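Local coordinates for plasmodium falciparum gamete antigen 27/25 (Plasmodium falciparum, PDB 1N81), which is a gametocyte protein essential for sexual development of the malaria parasite, with an unsettled molecular role that may involve dimerization, at residues 41-44 and 45-49; 48-51 and 52-56; 167-170 and 171-175. All blocks are in the same frame, centred on the assembly; numbering follows the deposited sequence.

Overall arrangement
Three local contacts, each between side chains and backbone groups a helical turn apart, mark points along the chain of this all-helical protein. Interaction 1 spans the short helix 42-47, and interaction 2 follows directly on the first turns of helix 50-63; they share K48 and D49, their centres are about 10 Å apart, and the carbonyl oxygen of L47 touches CD1 of I53. Interaction 3 comes much later, at the C-terminal end of helix 156-173, its centre about 28 Å from that of interaction 1 and about 21 Å from that of interaction 2. Helices 13-35 and 71-89 each reach all three, giving early and late parts of the chain a common framework.

Interaction 1. Residues 41-44 and 45-49; sequences EKFN and YALKD
F43 and L47, one turn apart on the short helix 42-47, make the apolar part of this contact. The ring atom CE2 of F43 lies 4.0 Å from CD1 of L47, the methyl approaching the ring obliquely. CG of F43 stands anti to the backbone N (chi1 179°), whereas CG of L47 is anti to its carbonyl carbon (chi1 -66°), and these two settings bring the groups together along one flank of the helix. A flat aromatic ring and a branched aliphatic chain suit this flank: L47 is buried and F43 partly exposed, and neither needs a polar partner.

Backbone hydrogen bonds form the second group. Y45 N donates to E41 O at 2.8 Å, at the start of the helix where E41 holds the N-cap position. A46 N to K42 O, also 2.8 Å, is straighter, with 161° at the hydrogen, and L47 N reaches F43 O at 3.2 Å. Beyond this regular pattern K48 N makes a weak bond to Y45 O, while D49 N binds A46 O at 2.9 Å as the chain leaves the helix.

The small side chain of A46 suits close packing: A46, F43 and L47 all rest on L33 of helix 13-35. Y29 OH of that helix also bonds to A46 O, and S82 OG of helix 71-89 to L47 O, so two longer helices hold the short one.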
loop_
_atom_site.group_PDB
_atom_site.type_symbol
_atom_site.label_atom_id
_atom_site.label_comp_id
_atom_site.label_asym_id
_atom_site.label_seq_id
_atom_site.Cartn_x
_atom_site.Cartn_y
_atom_site.Cartn_z
ATOM N N GLU A 41 -13.094 21.471 9.727
ATOM C CA GLU A 41 -11.912 22.277 10.038
ATOM C C GLU A 41 -10.832 21.397 10.660
ATOM O O GLU A 41 -9.698 21.415 10.214
ATOM C CB GLU A 41 -12.249 23.444 10.970
ATOM C CG GLU A 41 -13.168 24.509 10.346
ATOM C CD GLU A 41 -12.636 25.110 9.036
ATOM O OE1 GLU A 41 -11.452 24.884 8.692
ATOM O OE2 GLU A 41 -13.409 25.822 8.350
ATOM N N LYS A 42 -11.167 20.647 11.705
ATOM C CA LYS A 42 -10.184 19.748 12.305
ATOM C C LYS A 42 -10.062 18.622 11.287
ATOM O O LYS A 42 -8.960 18.233 10.884
ATOM C CB LYS A 42 -10.683 19.171 13.634
ATOM C CG LYS A 42 -10.776 20.189 14.761
ATOM C CD LYS A 42 -10.991 19.536 16.119
ATOM C CE LYS A 42 -11.062 20.596 17.214
ATOM N NZ LYS A 42 -11.325 20.015 18.563
ATOM N N PHE A 43 -11.222 18.116 10.889
ATOM C CA PHE A 43 -11.316 17.056 9.906
ATOM C C PHE A 43 -10.562 17.544 8.675
ATOM O O PHE A 43 -9.642 16.885 8.200
ATOM C CB PHE A 43 -12.775 16.814 9.551
ATOM C CG PHE A 43 -12.982 15.732 8.520
ATOM C CD1 PHE A 43 -13.092 14.405 8.899
ATOM C CD2 PHE A 43 -13.054 16.049 7.165
ATOM C CE1 PHE A 43 -13.277 13.398 7.953
ATOM C CE2 PHE A 43 -13.239 15.047 6.204
ATOM C CZ PHE A 43 -13.350 13.723 6.599
ATOM N N ASN A 44 -10.924 18.728 8.188
ATOM C CA ASN A 44 -10.269 19.256 6.998
ATOM C C ASN A 44 -8.781 19.357 7.184
ATOM O O ASN A 44 -8.020 18.999 6.287
ATOM C CB ASN A 44 -10.808 20.634 6.593
ATOM C CG ASN A 44 -10.305 21.064 5.230
ATOM O OD1 ASN A 44 -9.469 21.950 5.112
ATOM N ND2 ASN A 44 -10.810 20.416 4.188
ATOM N N TYR A 45 -8.364 19.837 8.351
ATOM C CA TYR A 45 -6.936 19.998 8.634
ATOM C C TYR A 45 -6.192 18.664 8.639
ATOM O O TYR A 45 -5.071 18.565 8.121
ATOM C CB TYR A 45 -6.710 20.687 9.987
ATOM C CG TYR A 45 -5.244 20.924 10.281
ATOM C CD1 TYR A 45 -4.508 21.843 9.542
ATOM C CD2 TYR A 45 -4.585 20.200 11.282
ATOM C CE1 TYR A 45 -3.155 22.036 9.789
ATOM C CE2 TYR A 45 -3.240 20.385 11.537
ATOM C CZ TYR A 45 -2.531 21.300 10.787
ATOM O OH TYR A 45 -1.189 21.476 11.012
ATOM N N ALA A 46 -6.799 17.657 9.252
ATOM C CA ALA A 46 -6.182 16.331 9.319
ATOM C C ALA A 46 -5.915 15.688 7.941
ATOM O O ALA A 46 -4.881 15.045 7.757
ATOM C CB ALA A 46 -7.045 15.417 10.143
ATOM N N LEU A 47 -6.814 15.891 6.974
ATOM C CA LEU A 47 -6.652 15.293 5.654
ATOM C C LEU A 47 -5.245 15.476 5.102
ATOM O O LEU A 47 -4.672 14.550 4.518
ATOM C CB LEU A 47 -7.687 15.865 4.663
ATOM C CG LEU A 47 -9.139 15.503 4.971
ATOM C CD1 LEU A 47 -10.097 16.162 3.947
ATOM C CD2 LEU A 47 -9.280 13.987 4.942
ATOM N N LYS A 48 -4.672 16.654 5.282
ATOM C CA LYS A 48 -3.321 16.856 4.771
ATOM C C LYS A 48 -2.267 17.093 5.861
ATOM O O LYS A 48 -1.198 17.638 5.599
ATOM C CB LYS A 48 -3.297 18.020 3.767
ATOM C CG LYS A 48 -3.765 17.644 2.364
ATOM C CD LYS A 48 -3.253 18.652 1.337
ATOM C CE LYS A 48 -3.722 18.296 -0.055
ATOM N NZ LYS A 48 -3.274 16.928 -0.464
ATOM N N ASP A 49 -2.560 16.689 7.090
ATOM C CA ASP A 49 -1.592 16.866 8.187
ATOM C C ASP A 49 -0.476 15.822 8.087
ATOM O O ASP A 49 -0.531 14.782 8.752
ATOM C CB ASP A 49 -2.300 16.699 9.513
ATOM C CG ASP A 49 -1.398 16.972 10.681
ATOM O OD1 ASP A 49 -0.161 17.195 10.501
ATOM O OD2 ASP A 49 -1.965 16.961 11.781
#

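Interaction 2. Residues 48-51 and 52-56; sequences KDRV and SIRRY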
loop_
_atom_site.group_PDB
_atom_site.type_symbol
_atom_site.label_atom_id
_atom_site.label_comp_id
_atom_site.label_asym_id
_atom_site.label_seq_id
_atom_site.Cartn_x
_atom_site.Cartn_y
_atom_site.Cartn_z
ATOM N N LYS A 48 -4.672 16.654 5.282
ATOM C CA LYS A 48 -3.321 16.856 4.771
ATOM C C LYS A 48 -2.267 17.093 5.861
ATOM O O LYS A 48 -1.198 17.638 5.599
ATOM C CB LYS A 48 -3.297 18.020 3.767
ATOM C CG LYS A 48 -3.765 17.644 2.364
ATOM C CD LYS A 48 -3.253 18.652 1.337
ATOM C CE LYS A 48 -3.722 18.296 -0.055
ATOM N NZ LYS A 48 -3.274 16.928 -0.464
ATOM N N ASP A 49 -2.560 16.689 7.090
ATOM C CA ASP A 49 -1.592 16.866 8.187
ATOM C C ASP A 49 -0.476 15.822 8.087
ATOM O O ASP A 49 -0.531 14.782 8.752
ATOM C CB ASP A 49 -2.300 16.699 9.513
ATOM C CG ASP A 49 -1.398 16.972 10.681
ATOM O OD1 ASP A 49 -0.161 17.195 10.501
ATOM O OD2 ASP A 49 -1.965 16.961 11.781
ATOM N N ARG A 50 0.535 16.093 7.263
ATOM C CA ARG A 50 1.614 15.117 7.074
ATOM C C ARG A 50 2.352 14.751 8.358
ATOM O O ARG A 50 2.779 13.608 8.544
ATOM C CB ARG A 50 2.634 15.628 6.048
ATOM C CG ARG A 50 2.076 15.841 4.650
ATOM C CD ARG A 50 3.139 16.430 3.732
ATOM N NE ARG A 50 4.250 15.505 3.544
ATOM C CZ ARG A 50 4.169 14.402 2.811
ATOM N NH1 ARG A 50 3.024 14.111 2.206
ATOM N NH2 ARG A 50 5.224 13.599 2.684
ATOM N N VAL A 51 2.501 15.715 9.253
ATOM C CA VAL A 51 3.200 15.450 10.500
ATOM C C VAL A 51 2.445 14.375 11.267
ATOM O O VAL A 51 3.037 13.381 11.663
ATOM C CB VAL A 51 3.366 16.753 11.356
ATOM C CG1 VAL A 51 4.087 16.439 12.659
ATOM C CG2 VAL A 51 4.215 17.802 10.562
ATOM N N SER A 52 1.144 14.541 11.462
ATOM C CA SER A 52 0.422 13.509 12.183
ATOM C C SER A 52 0.451 12.167 11.455
ATOM O O SER A 52 0.694 11.129 12.076
ATOM C CB SER A 52 -1.029 13.912 12.416
ATOM O OG SER A 52 -1.080 15.102 13.173
ATOM N N ILE A 53 0.219 12.183 10.147
ATOM C CA ILE A 53 0.198 10.935 9.412
ATOM C C ILE A 53 1.539 10.225 9.591
ATOM O O ILE A 53 1.583 9.015 9.830
ATOM C CB ILE A 53 -0.077 11.147 7.897
ATOM C CG1 ILE A 53 -1.515 11.632 7.668
ATOM C CG2 ILE A 53 0.166 9.809 7.125
ATOM C CD1 ILE A 53 -1.695 12.185 6.227
ATOM N N ARG A 54 2.636 10.963 9.475
ATOM C CA ARG A 54 3.932 10.317 9.646
ATOM C C ARG A 54 4.042 9.745 11.054
ATOM O O ARG A 54 4.695 8.730 11.261
ATOM C CB ARG A 54 5.085 11.287 9.398
ATOM C CG ARG A 54 6.414 10.558 9.399
ATOM C CD ARG A 54 7.593 11.445 9.131
ATOM N NE ARG A 54 8.038 11.452 7.737
ATOM C CZ ARG A 54 7.522 12.238 6.803
ATOM N NH1 ARG A 54 6.535 13.070 7.113
ATOM N NH2 ARG A 54 8.017 12.234 5.577
ATOM N N ARG A 55 3.397 10.383 12.020
ATOM C CA ARG A 55 3.445 9.869 13.387
ATOM C C ARG A 55 2.717 8.517 13.405
ATOM O O ARG A 55 3.130 7.589 14.099
ATOM C CB ARG A 55 2.787 10.862 14.360
ATOM C CG ARG A 55 2.969 10.505 15.840
ATOM C CD ARG A 55 2.235 11.485 16.746
ATOM N NE ARG A 55 2.509 12.849 16.320
ATOM C CZ ARG A 55 1.603 13.658 15.790
ATOM N NH1 ARG A 55 0.347 13.250 15.627
ATOM N NH2 ARG A 55 1.964 14.870 15.404
ATOM N N TYR A 56 1.624 8.395 12.646
ATOM C CA TYR A 56 0.927 7.111 12.607
ATOM C C TYR A 56 1.806 6.064 11.939
ATOM O O TYR A 56 1.807 4.905 12.340
ATOM C CB TYR A 56 -0.431 7.220 11.885
ATOM C CG TYR A 56 -1.535 7.708 12.789
ATOM C CD1 TYR A 56 -1.451 8.954 13.403
ATOM C CD2 TYR A 56 -2.636 6.910 13.066
ATOM C CE1 TYR A 56 -2.433 9.391 14.268
ATOM C CE2 TYR A 56 -3.633 7.342 13.941
ATOM C CZ TYR A 56 -3.518 8.584 14.529
ATOM O OH TYR A 56 -4.507 9.040 15.356
#
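D49 is the N-cap residue of helix 50-63, and its side chain accepts from S52. With CG turned away from the backbone N (chi1 -175°), the carboxylate reaches forward over the first turn. There S52 N gives its hydrogen to D49 OD1 at 3.1 Å along a nearly straight line (174°), coming from above the carboxylate plane. Aspartate suits the site: it can accept from an N-H that has no preceding helical carbonyl, and its negative charge should sit favourably at this helix end. Backbone bonds continue the turn, I53 N to D49 O and R54 N to R50 O.

R50 and R54 reach to the same side, toward helix 71-89. R50 NH2 and R54 NH2 are 4.2 Å apart, a like-charge approach probably eased by D75 of that helix, which forms a salt bridge with R54. R55 instead bends at chi3 (-46°) and folds back across V51, its NH2 3.8 Å from V51 CG1, so that V51 O lies over one face of the guanidinium, offset toward the rim. From the same guanidinium, NH1 makes a weak bond to S52 OG at 3.4 Å, while S52 OG donates to D49 OD2 in a very short hydrogen bond of 2.5 Å.

Interaction 3. Residues 167-170 and 171-175; sequences SQFL and IDVVD
V173 sits over one face of the F169 ring, with CG2 3.9 Å from the ring centroid and only 8° off the normal, a CH-pi contact in the last turn of helix 156-173. V173 CB adds a 3.8 Å contact to F169 CE2. On a neighbouring flank, L170 CD2 meets V174 CG2 at 3.8 Å, the two side chains crossing at an angle. Phenylalanine offers a broad face and valine a compact branched group to rest on it, a good match for a buried site.

The backbone sets these spacings. I171 N binds S167 O, and V173 N donates to F169 O at 2.8 Å, with a weak second bond to L170 O. V174 N then reaches L170 O at 2.9 Å, although V174 itself is the first residue to leave helical geometry. A chi1 of 179° points F169 CG away from the backbone N and swings the ring along the helix toward V173.

Farther out, F169 packs on I15 of helix 13-35 and I113 of helix 96-122, while L170 and V174 both touch M133 of helix 126-133. On another flank, Q168 CG lies 4.0 Å from D172 OD2; the side chains cross, yet the amide and carboxylate planes are only 15° apart. Q168 OE1 accepts from R80.

The chemistry is therefore divided: apolar groups join the helix end to the core, while for buried D172 the salt bridge from R72 to OD1 probably offsets the charge, with R80 a weak, longer partner, and N76 binds OD2, consistent with an ionised carboxylate.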
loop_
_atom_site.group_PDB
_atom_site.type_symbol
_atom_site.label_atom_id
_atom_site.label_comp_id
_atom_site.label_asym_id
_atom_site.label_seq_id
_atom_site.Cartn_x
_atom_site.Cartn_y
_atom_site.Cartn_z
ATOM N N SER A 167 2.141 0.610 -8.321
ATOM C CA SER A 167 3.395 0.615 -9.074
ATOM C C SER A 167 4.427 1.398 -8.259
ATOM O O SER A 167 5.568 0.948 -8.099
ATOM C CB SER A 167 3.198 1.238 -10.462
ATOM O OG SER A 167 2.456 0.366 -11.292
ATOM N N GLN A 168 4.010 2.529 -7.691
ATOM C CA GLN A 168 4.926 3.330 -6.882
ATOM C C GLN A 168 5.422 2.572 -5.681
ATOM O O GLN A 168 6.615 2.594 -5.372
ATOM C CB GLN A 168 4.281 4.620 -6.373
ATOM C CG GLN A 168 5.308 5.459 -5.629
ATOM C CD GLN A 168 4.730 6.691 -5.030
ATOM O OE1 GLN A 168 4.051 6.641 -4.008
ATOM N NE2 GLN A 168 4.976 7.824 -5.675
ATOM N N PHE A 169 4.498 1.921 -4.979
ATOM C CA PHE A 169 4.850 1.149 -3.796
ATOM C C PHE A 169 5.891 0.057 -4.135
ATOM O O PHE A 169 6.868 -0.127 -3.424
ATOM C CB PHE A 169 3.590 0.489 -3.202
ATOM C CG PHE A 169 3.865 -0.353 -1.977
ATOM C CD1 PHE A 169 3.569 0.134 -0.699
ATOM C CD2 PHE A 169 4.416 -1.629 -2.104
ATOM C CE1 PHE A 169 3.814 -0.636 0.459
ATOM C CE2 PHE A 169 4.670 -2.414 -0.968
ATOM C CZ PHE A 169 4.365 -1.907 0.327
ATOM N N LEU A 170 5.667 -0.685 -5.208
ATOM C CA LEU A 170 6.593 -1.748 -5.566
ATOM C C LEU A 170 8.012 -1.195 -5.844
ATOM O O LEU A 170 9.004 -1.682 -5.295
ATOM C CB LEU A 170 6.044 -2.504 -6.779
ATOM C CG LEU A 170 4.801 -3.328 -6.405
ATOM C CD1 LEU A 170 4.099 -3.766 -7.645
ATOM C CD2 LEU A 170 5.172 -4.528 -5.560
ATOM N N ILE A 171 8.107 -0.162 -6.669
ATOM C CA ILE A 171 9.415 0.414 -6.978
ATOM C C ILE A 171 10.136 0.856 -5.705
ATOM O O ILE A 171 11.299 0.572 -5.528
ATOM C CB ILE A 171 9.272 1.596 -7.972
ATOM C CG1 ILE A 171 8.837 1.055 -9.332
ATOM C CG2 ILE A 171 10.621 2.321 -8.123
ATOM C CD1 ILE A 171 8.267 2.106 -10.265
ATOM N N ASP A 172 9.425 1.520 -4.805
ATOM C CA ASP A 172 9.995 1.976 -3.554
ATOM C C ASP A 172 10.350 0.901 -2.566
ATOM O O ASP A 172 11.311 1.045 -1.819
ATOM C CB ASP A 172 9.022 2.873 -2.786
ATOM C CG ASP A 172 8.935 4.227 -3.354
ATOM O OD1 ASP A 172 9.713 4.504 -4.293
ATOM O OD2 ASP A 172 8.104 5.006 -2.861
ATOM N N VAL A 173 9.567 -0.170 -2.537
ATOM C CA VAL A 173 9.768 -1.166 -1.498
ATOM C C VAL A 173 10.466 -2.475 -1.812
ATOM O O VAL A 173 11.236 -2.958 -0.993
ATOM C CB VAL A 173 8.387 -1.436 -0.804
ATOM C CG1 VAL A 173 8.540 -2.432 0.345
ATOM C CG2 VAL A 173 7.798 -0.085 -0.301
ATOM N N VAL A 174 10.194 -3.051 -2.974
ATOM C CA VAL A 174 10.814 -4.310 -3.362
ATOM C C VAL A 174 12.329 -4.143 -3.309
ATOM O O VAL A 174 12.860 -3.142 -3.808
ATOM C CB VAL A 174 10.414 -4.714 -4.798
ATOM C CG1 VAL A 174 11.169 -5.989 -5.216
ATOM C CG2 VAL A 174 8.899 -4.970 -4.870
ATOM N N ASP A 175 13.015 -5.116 -2.709
ATOM C CA ASP A 175 14.472 -5.089 -2.590
ATOM C C ASP A 175 15.082 -6.461 -2.851
ATOM O O ASP A 175 16.298 -6.629 -2.749
ATOM C CB ASP A 175 14.896 -4.616 -1.193
ATOM C CG ASP A 175 14.667 -5.677 -0.117
ATOM O OD1 ASP A 175 15.089 -5.479 1.041
ATOM O OD2 ASP A 175 14.060 -6.710 -0.434
#